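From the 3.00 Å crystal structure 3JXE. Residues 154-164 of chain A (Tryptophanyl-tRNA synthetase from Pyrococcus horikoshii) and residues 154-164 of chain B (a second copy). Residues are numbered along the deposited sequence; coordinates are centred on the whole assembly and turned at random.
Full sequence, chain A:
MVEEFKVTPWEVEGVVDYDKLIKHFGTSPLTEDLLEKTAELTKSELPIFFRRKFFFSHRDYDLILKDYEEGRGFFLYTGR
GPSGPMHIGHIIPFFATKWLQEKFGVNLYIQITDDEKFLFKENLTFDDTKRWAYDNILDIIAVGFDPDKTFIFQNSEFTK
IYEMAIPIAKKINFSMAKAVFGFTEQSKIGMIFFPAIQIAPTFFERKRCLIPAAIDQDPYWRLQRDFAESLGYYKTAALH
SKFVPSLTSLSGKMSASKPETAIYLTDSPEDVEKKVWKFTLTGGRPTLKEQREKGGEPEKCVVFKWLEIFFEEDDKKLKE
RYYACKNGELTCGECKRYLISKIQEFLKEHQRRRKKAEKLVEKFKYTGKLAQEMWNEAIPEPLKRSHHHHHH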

ATOM      1  N   GLN A 154     -10.401  -7.101  -5.922  1.00 64.27           N
ATOM      2  CA  GLN A 154     -10.393  -6.417  -4.635  1.00 63.90           C
ATOM      3  C   GLN A 154      -8.963  -6.020  -4.299  1.00 63.63           C
ATOM      4  O   GLN A 154      -8.035  -6.807  -4.493  1.00 63.62           O
ATOM      5  CB  GLN A 154     -10.936  -7.328  -3.537  1.00 63.96           C
ATOM      6  CG  GLN A 154     -12.410  -7.677  -3.666  1.00 63.84           C
ATOM      7  CD  GLN A 154     -12.834  -8.769  -2.699  1.00 63.77           C
ATOM      8  OE1 GLN A 154     -13.435  -9.765  -3.100  1.00 64.06           O
ATOM      9  NE2 GLN A 154     -12.519  -8.590  -1.420  1.00 63.54           N
ATOM     10  N   ASN A 155      -8.792  -4.802  -3.789  1.00 63.25           N
ATOM     11  CA  ASN A 155      -7.469  -4.275  -3.452  1.00 62.88           C
ATOM     12  C   ASN A 155      -6.721  -5.112  -2.418  1.00 62.68           C
ATOM     13  O   ASN A 155      -5.493  -5.163  -2.430  1.00 62.68           O
ATOM     14  CB  ASN A 155      -7.571  -2.828  -2.971  1.00 62.83           C
ATOM     15  CG  ASN A 155      -7.976  -1.867  -4.073  1.00 62.89           C
ATOM     16  OD1 ASN A 155      -7.607  -2.038  -5.235  1.00 63.08           O
ATOM     17  ND2 ASN A 155      -8.734  -0.839  -3.708  1.00 62.95           N
ATOM     18  N   SER A 156      -7.469  -5.765  -1.532  1.00 62.49           N
ATOM     19  CA  SER A 156      -6.892  -6.624  -0.499  1.00 62.29           C
ATOM     20  C   SER A 156      -6.398  -7.960  -1.060  1.00 62.23           C
ATOM     21  O   SER A 156      -5.556  -8.623  -0.450  1.00 62.15           O
ATOM     22  CB  SER A 156      -7.911  -6.869   0.617  1.00 62.26           C
ATOM     23  OG  SER A 156      -9.039  -7.584   0.142  1.00 62.06           O
ATOM     24  N   GLU A 157      -6.926  -8.346  -2.218  1.00 62.19           N
ATOM     25  CA  GLU A 157      -6.604  -9.630  -2.835  1.00 62.15           C
ATOM     26  C   GLU A 157      -5.590  -9.465  -3.965  1.00 62.01           C
ATOM     27  O   GLU A 157      -4.502 -10.039  -3.916  1.00 61.92           O
ATOM     28  CB  GLU A 157      -7.879 -10.297  -3.348  1.00 62.24           C
ATOM     29  CG  GLU A 157      -7.746 -11.778  -3.640  1.00 62.45           C
ATOM     30  CD  GLU A 157      -9.040 -12.379  -4.143  1.00 63.02           C
ATOM     31  OE1 GLU A 157      -9.752 -11.707  -4.918  1.00 63.21           O
ATOM     32  OE2 GLU A 157      -9.350 -13.526  -3.762  1.00 63.49           O
ATOM     33  N   PHE A 158      -5.959  -8.686  -4.978  1.00 61.94           N
ATOM     34  CA  PHE A 158      -5.049  -8.329  -6.060  1.00 61.96           C
ATOM     35  C   PHE A 158      -4.192  -7.155  -5.595  1.00 61.96           C
ATOM     36  O   PHE A 158      -4.348  -6.025  -6.061  1.00 62.02           O
ATOM     37  CB  PHE A 158      -5.837  -7.989  -7.332  1.00 61.93           C
ATOM     38  CG  PHE A 158      -4.976  -7.720  -8.539  1.00 62.09           C
ATOM     39  CD1 PHE A 158      -4.237  -8.743  -9.132  1.00 62.02           C
ATOM     40  CD2 PHE A 158      -4.919  -6.442  -9.095  1.00 62.24           C
ATOM     41  CE1 PHE A 158      -3.446  -8.494 -10.254  1.00 61.96           C
ATOM     42  CE2 PHE A 158      -4.129  -6.184 -10.218  1.00 62.25           C
ATOM     43  CZ  PHE A 158      -3.392  -7.214 -10.800  1.00 62.01           C
ATOM     44  N   THR A 159      -3.283  -7.440  -4.664  1.00 61.88           N
ATOM     45  CA  THR A 159      -2.481  -6.409  -4.010  1.00 61.81           C
ATOM     46  C   THR A 159      -1.412  -5.779  -4.910  1.00 61.86           C
ATOM     47  O   THR A 159      -0.618  -4.954  -4.453  1.00 61.97           O
ATOM     48  CB  THR A 159      -1.819  -6.934  -2.716  1.00 61.78           C
ATOM     49  OG1 THR A 159      -1.152  -8.174  -2.979  1.00 61.55           O
ATOM     50  CG2 THR A 159      -2.854  -7.132  -1.620  1.00 61.73           C
ATOM     51  N   LYS A 160      -1.405  -6.150  -6.188  1.00 61.84           N
ATOM     52  CA  LYS A 160      -0.482  -5.554  -7.145  1.00 61.88           C
ATOM     53  C   LYS A 160      -0.732  -4.052  -7.320  1.00 61.78           C
ATOM     54  O   LYS A 160       0.167  -3.318  -7.739  1.00 61.92           O
ATOM     55  CB  LYS A 160      -0.548  -6.267  -8.498  1.00 61.98           C
ATOM     56  CG  LYS A 160       0.714  -6.090  -9.332  1.00 62.50           C
ATOM     57  CD  LYS A 160       0.393  -5.990 -10.824  1.00 63.75           C
ATOM     58  CE  LYS A 160       1.536  -5.318 -11.591  1.00 64.11           C
ATOM     59  NZ  LYS A 160       2.808  -6.122 -11.550  1.00 64.48           N
ATOM     60  N   ILE A 161      -1.943  -3.595  -6.993  1.00 61.56           N
ATOM     61  CA  ILE A 161      -2.263  -2.162  -7.048  1.00 61.29           C
ATOM     62  C   ILE A 161      -1.351  -1.327  -6.158  1.00 61.23           C
ATOM     63  O   ILE A 161      -1.110  -0.159  -6.451  1.00 61.31           O
ATOM     64  CB  ILE A 161      -3.748  -1.833  -6.715  1.00 61.26           C
ATOM     65  CG1 ILE A 161      -4.378  -2.904  -5.819  1.00 61.17           C
ATOM     66  CG2 ILE A 161      -4.554  -1.646  -7.993  1.00 61.12           C
ATOM     67  CD1 ILE A 161      -4.016  -2.797  -4.355  1.00 61.33           C
ATOM     68  N   TYR A 162      -0.848  -1.923  -5.078  1.00 61.04           N
ATOM     69  CA  TYR A 162       0.104  -1.237  -4.213  1.00 60.93           C
ATOM     70  C   TYR A 162       1.376  -0.893  -4.985  1.00 61.01           C
ATOM     71  O   TYR A 162       1.861   0.237  -4.917  1.00 61.06           O
ATOM     72  CB  TYR A 162       0.437  -2.064  -2.969  1.00 60.77           C
ATOM     73  CG  TYR A 162       1.501  -1.425  -2.098  1.00 60.48           C
ATOM     74  CD1 TYR A 162       1.252  -0.230  -1.423  1.00 60.03           C
ATOM     75  CD2 TYR A 162       2.760  -2.009  -1.959  1.00 60.32           C
ATOM     76  CE1 TYR A 162       2.221   0.364  -0.630  1.00 59.90           C
ATOM     77  CE2 TYR A 162       3.739  -1.423  -1.164  1.00 60.22           C
ATOM     78  CZ  TYR A 162       3.461  -0.235  -0.505  1.00 60.13           C
ATOM     79  OH  TYR A 162       4.420   0.356   0.283  1.00 60.24           O
ATOM     80  N   GLU A 163       1.897  -1.870  -5.723  1.00 61.02           N
ATOM     81  CA  GLU A 163       3.068  -1.678  -6.569  1.00 61.05           C
ATOM     82  C   GLU A 163       2.747  -0.746  -7.741  1.00 60.86           C
ATOM     83  O   GLU A 163       3.613  -0.014  -8.213  1.00 60.92           O
ATOM     84  CB  GLU A 163       3.579  -3.031  -7.066  1.00 61.17           C
ATOM     85  CG  GLU A 163       4.979  -3.003  -7.669  1.00 62.09           C
ATOM     86  CD  GLU A 163       4.986  -2.859  -9.185  1.00 63.64           C
ATOM     87  OE1 GLU A 163       3.901  -2.741  -9.799  1.00 64.34           O
ATOM     88  OE2 GLU A 163       6.093  -2.871  -9.767  1.00 64.48           O
ATOM     89  N   MET A 164       1.499  -0.781  -8.196  1.00 60.71           N
ATOM     90  CA  MET A 164       1.028   0.101  -9.261  1.00 60.62           C
ATOM     91  C   MET A 164       0.810   1.537  -8.776  1.00 60.64           C
ATOM     92  O   MET A 164       0.776   2.468  -9.583  1.00 60.74           O
ATOM     93  CB  MET A 164      -0.269  -0.440  -9.867  1.00 60.59           C
ATOM     94  CG  MET A 164      -0.103  -1.708 -10.693  1.00 60.43           C
ATOM     95  SD  MET A 164      -1.674  -2.460 -11.174  1.00 60.47           S
ATOM     96  CE  MET A 164      -2.329  -1.244 -12.316  1.00 59.80           C
TER
ATOM     97  N   GLN B 154      10.309  -8.848  -1.233  1.00 63.56           N
ATOM     98  CA  GLN B 154      10.430  -7.481  -1.700  1.00 63.13           C
ATOM     99  C   GLN B 154       9.032  -6.876  -1.688  1.00 62.85           C
ATOM    100  O   GLN B 154       8.103  -7.449  -2.262  1.00 62.88           O
ATOM    101  CB  GLN B 154      10.969  -7.507  -3.123  1.00 63.19           C
ATOM    102  CG  GLN B 154      12.160  -6.622  -3.382  1.00 63.14           C
ATOM    103  CD  GLN B 154      12.784  -6.913  -4.731  1.00 62.93           C
ATOM    104  OE1 GLN B 154      13.350  -7.985  -4.947  1.00 62.73           O
ATOM    105  NE2 GLN B 154      12.684  -5.958  -5.649  1.00 63.03           N
ATOM    106  N   ASN B 155       8.875  -5.727  -1.034  1.00 62.42           N
ATOM    107  CA  ASN B 155       7.556  -5.103  -0.868  1.00 62.02           C
ATOM    108  C   ASN B 155       6.781  -4.883  -2.168  1.00 61.74           C
ATOM    109  O   ASN B 155       5.552  -4.953  -2.178  1.00 61.79           O
ATOM    110  CB  ASN B 155       7.667  -3.783  -0.104  1.00 61.98           C
ATOM    111  CG  ASN B 155       7.985  -3.976   1.368  1.00 62.14           C
ATOM    112  OD1 ASN B 155       7.674  -5.012   1.959  1.00 62.51           O
ATOM    113  ND2 ASN B 155       8.604  -2.965   1.971  1.00 62.21           N
ATOM    114  N   SER B 156       7.505  -4.623  -3.253  1.00 61.41           N
ATOM    115  CA  SER B 156       6.900  -4.404  -4.568  1.00 61.08           C
ATOM    116  C   SER B 156       6.459  -5.710  -5.232  1.00 60.93           C
ATOM    117  O   SER B 156       5.654  -5.704  -6.164  1.00 60.86           O
ATOM    118  CB  SER B 156       7.878  -3.659  -5.481  1.00 61.04           C
ATOM    119  OG  SER B 156       9.011  -4.456  -5.783  1.00 60.78           O
ATOM    120  N   GLU B 157       6.991  -6.824  -4.742  1.00 60.77           N
ATOM    121  CA  GLU B 157       6.770  -8.129  -5.350  1.00 60.66           C
ATOM    122  C   GLU B 157       5.809  -8.967  -4.513  1.00 60.51           C
ATOM    123  O   GLU B 157       4.779  -9.423  -5.011  1.00 60.44           O
ATOM    124  CB  GLU B 157       8.111  -8.839  -5.502  1.00 60.73           C
ATOM    125  CG  GLU B 157       8.091 -10.091  -6.343  1.00 60.88           C
ATOM    126  CD  GLU B 157       9.381 -10.858  -6.210  1.00 61.44           C
ATOM    127  OE1 GLU B 157       9.846 -11.044  -5.063  1.00 62.06           O
ATOM    128  OE2 GLU B 157       9.938 -11.266  -7.249  1.00 61.58           O
ATOM    129  N   PHE B 158       6.158  -9.173  -3.246  1.00 60.38           N
ATOM    130  CA  PHE B 158       5.265  -9.800  -2.283  1.00 60.34           C
ATOM    131  C   PHE B 158       4.355  -8.710  -1.724  1.00 60.36           C
ATOM    132  O   PHE B 158       4.469  -8.318  -0.560  1.00 60.38           O
ATOM    133  CB  PHE B 158       6.070 -10.491  -1.175  1.00 60.32           C
ATOM    134  CG  PHE B 158       5.230 -11.239  -0.172  1.00 60.37           C
ATOM    135  CD1 PHE B 158       5.124 -10.785   1.143  1.00 60.31           C
ATOM    136  CD2 PHE B 158       4.551 -12.402  -0.535  1.00 60.23           C
ATOM    137  CE1 PHE B 158       4.351 -11.473   2.080  1.00 60.33           C
ATOM    138  CE2 PHE B 158       3.775 -13.098   0.393  1.00 60.05           C
ATOM    139  CZ  PHE B 158       3.678 -12.635   1.703  1.00 60.17           C
ATOM    140  N   THR B 159       3.452  -8.225  -2.576  1.00 60.29           N
ATOM    141  CA  THR B 159       2.584  -7.096  -2.246  1.00 60.25           C
ATOM    142  C   THR B 159       1.528  -7.431  -1.191  1.00 60.26           C
ATOM    143  O   THR B 159       0.679  -6.601  -0.861  1.00 60.35           O
ATOM    144  CB  THR B 159       1.905  -6.510  -3.499  1.00 60.25           C
ATOM    145  OG1 THR B 159       1.328  -7.563  -4.280  1.00 60.26           O
ATOM    146  CG2 THR B 159       2.904  -5.738  -4.343  1.00 60.18           C
ATOM    147  N   LYS B 160       1.604  -8.643  -0.651  1.00 60.24           N
ATOM    148  CA  LYS B 160       0.702  -9.090   0.399  1.00 60.27           C
ATOM    149  C   LYS B 160       0.800  -8.215   1.656  1.00 60.24           C
ATOM    150  O   LYS B 160      -0.184  -8.082   2.391  1.00 60.31           O
ATOM    151  CB  LYS B 160       0.978 -10.561   0.735  1.00 60.33           C
ATOM    152  CG  LYS B 160      -0.236 -11.365   1.187  1.00 60.63           C
ATOM    153  CD  LYS B 160      -0.379 -11.381   2.709  1.00 61.38           C
ATOM    154  CE  LYS B 160      -1.416 -12.398   3.172  1.00 61.83           C
ATOM    155  NZ  LYS B 160      -2.789 -12.083   2.673  1.00 62.29           N
ATOM    156  N   ILE B 161       1.966  -7.608   1.897  1.00 60.08           N
ATOM    157  CA  ILE B 161       2.135  -6.731   3.069  1.00 59.95           C
ATOM    158  C   ILE B 161       1.219  -5.516   3.039  1.00 59.88           C
ATOM    159  O   ILE B 161       0.944  -4.930   4.084  1.00 59.99           O
ATOM    160  CB  ILE B 161       3.616  -6.277   3.356  1.00 59.91           C
ATOM    161  CG1 ILE B 161       4.155  -5.273   2.313  1.00 59.82           C
ATOM    162  CG2 ILE B 161       4.527  -7.473   3.615  1.00 60.17           C
ATOM    163  CD1 ILE B 161       4.093  -5.698   0.857  1.00 59.51           C
ATOM    164  N   TYR B 162       0.747  -5.138   1.853  1.00 59.70           N
ATOM    165  CA  TYR B 162      -0.243  -4.075   1.760  1.00 59.57           C
ATOM    166  C   TYR B 162      -1.515  -4.470   2.514  1.00 59.62           C
ATOM    167  O   TYR B 162      -2.029  -3.692   3.315  1.00 59.70           O
ATOM    168  CB  TYR B 162      -0.561  -3.709   0.310  1.00 59.43           C
ATOM    169  CG  TYR B 162      -1.636  -2.651   0.202  1.00 59.10           C
ATOM    170  CD1 TYR B 162      -2.895  -2.959  -0.314  1.00 58.94           C
ATOM    171  CD2 TYR B 162      -1.406  -1.350   0.647  1.00 58.61           C
ATOM    172  CE1 TYR B 162      -3.890  -1.991  -0.403  1.00 58.85           C
ATOM    173  CE2 TYR B 162      -2.389  -0.378   0.564  1.00 58.58           C
ATOM    174  CZ  TYR B 162      -3.627  -0.704   0.039  1.00 58.87           C
ATOM    175  OH  TYR B 162      -4.601   0.261  -0.041  1.00 59.09           O
ATOM    176  N   GLU B 163      -2.000  -5.686   2.264  1.00 59.58           N
ATOM    177  CA  GLU B 163      -3.150  -6.232   2.979  1.00 59.57           C
ATOM    178  C   GLU B 163      -2.813  -6.470   4.455  1.00 59.43           C
ATOM    179  O   GLU B 163      -3.686  -6.387   5.317  1.00 59.47           O
ATOM    180  CB  GLU B 163      -3.628  -7.520   2.303  1.00 59.69           C
ATOM    181  CG  GLU B 163      -5.011  -8.010   2.732  1.00 60.27           C
ATOM    182  CD  GLU B 163      -4.975  -8.926   3.948  1.00 61.53           C
ATOM    183  OE1 GLU B 163      -3.981  -9.673   4.112  1.00 61.99           O
ATOM    184  OE2 GLU B 163      -5.946  -8.904   4.740  1.00 62.12           O
ATOM    185  N   MET B 164      -1.544  -6.750   4.737  1.00 59.35           N
ATOM    186  CA  MET B 164      -1.069  -6.936   6.109  1.00 59.28           C
ATOM    187  C   MET B 164      -0.885  -5.616   6.858  1.00 59.31           C
ATOM    188  O   MET B 164      -0.758  -5.612   8.084  1.00 59.44           O
ATOM    189  CB  MET B 164       0.250  -7.709   6.122  1.00 59.26           C
ATOM    190  CG  MET B 164       0.142  -9.169   5.719  1.00 59.17           C
ATOM    191  SD  MET B 164       1.759  -9.932   5.473  1.00 59.30           S
ATOM    192  CE  MET B 164       2.448  -9.871   7.128  1.00 59.00           C
TER

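The two stretches are copies of one sequence and meet antiparallel about a near-twofold centre at residue 159. Ser156 of each chain lies opposite Glu163 of the other, with the CA atoms of Ser156(A) and Glu163(B) 5.1 Å apart. Together the stretches bury 544 Å² against each other.

At the centre, Thr159(A) OG1 and Thr159(B) OG1 form a hydrogen bond of 2.9 Å. Either hydroxyl could be the donor. Both CA-to-CB bonds point toward the opposing stretch, and both chi1 angles are in the p well, at 50° and 48°. With this rotamer the two hydroxyls meet, while each CG2 packs against the partner's Glu163 and, more loosely, Tyr162. Thr159(A) CG2 lies 4.0 Å from Glu163(B) CB, and Thr159(B) CG2 lies 3.9 Å from Glu163(A) CB.

Tyr162 has the largest area covered by the other stretch on each side. Its chi1 is t in both chains, and its CA-to-CB bond points toward the other stretch. The two rings are nearly parallel, with planes at 17°, but are slid apart so that they barely overlap. Their centroids are 5.4 Å apart, and the closest atoms are Tyr162(A) CD1 and Tyr162(B) CD2 at 3.6 Å. At the edge of each ring lie the partner's Thr159 CG2 and Asn155 O; Asn155(A) O is 4.0 Å from Tyr162(B) CD1. Both Tyr162 hydroxyls are hydrogen-bonded elsewhere in the structure.

Ile161 differs between the copies. In chain A its chi1 is 26°, between wells, and Ile161(A) CD1 reaches to 4.0 Å from Tyr162(B) CE1. In chain B chi1 is p and chi2 is m, and Ile161(B) CD1 comes no nearer than 4.7 Å, to Tyr162(A) CE2. At 3.00 Å resolution this difference deserves caution.

Glu163 has chi1 t in both chains, with chi2 bent to -95° in A and -88° in B. Its CG rests near the backbone of the partner's Ser156: Glu163(A) CG is 3.2 Å from Ser156(B) O, and Glu163(B) CG is 3.3 Å from Ser156(A) O. The carboxylate turns back to Lys160 of its own chain. Lys160(B) NZ donates to Glu163(B) OE1 at 3.0 Å, within a salt bridge. The Lys160(A) NZ to Glu163(A) OE1 bridge is long, at 4.0 Å. The lysines also differ: chi2 is -144° in A and -93° in B, and chi4 is p and m.

The CA-to-CB bonds of Glu157 and Phe158 point away in both chains, and neither residue contacts the other stretch.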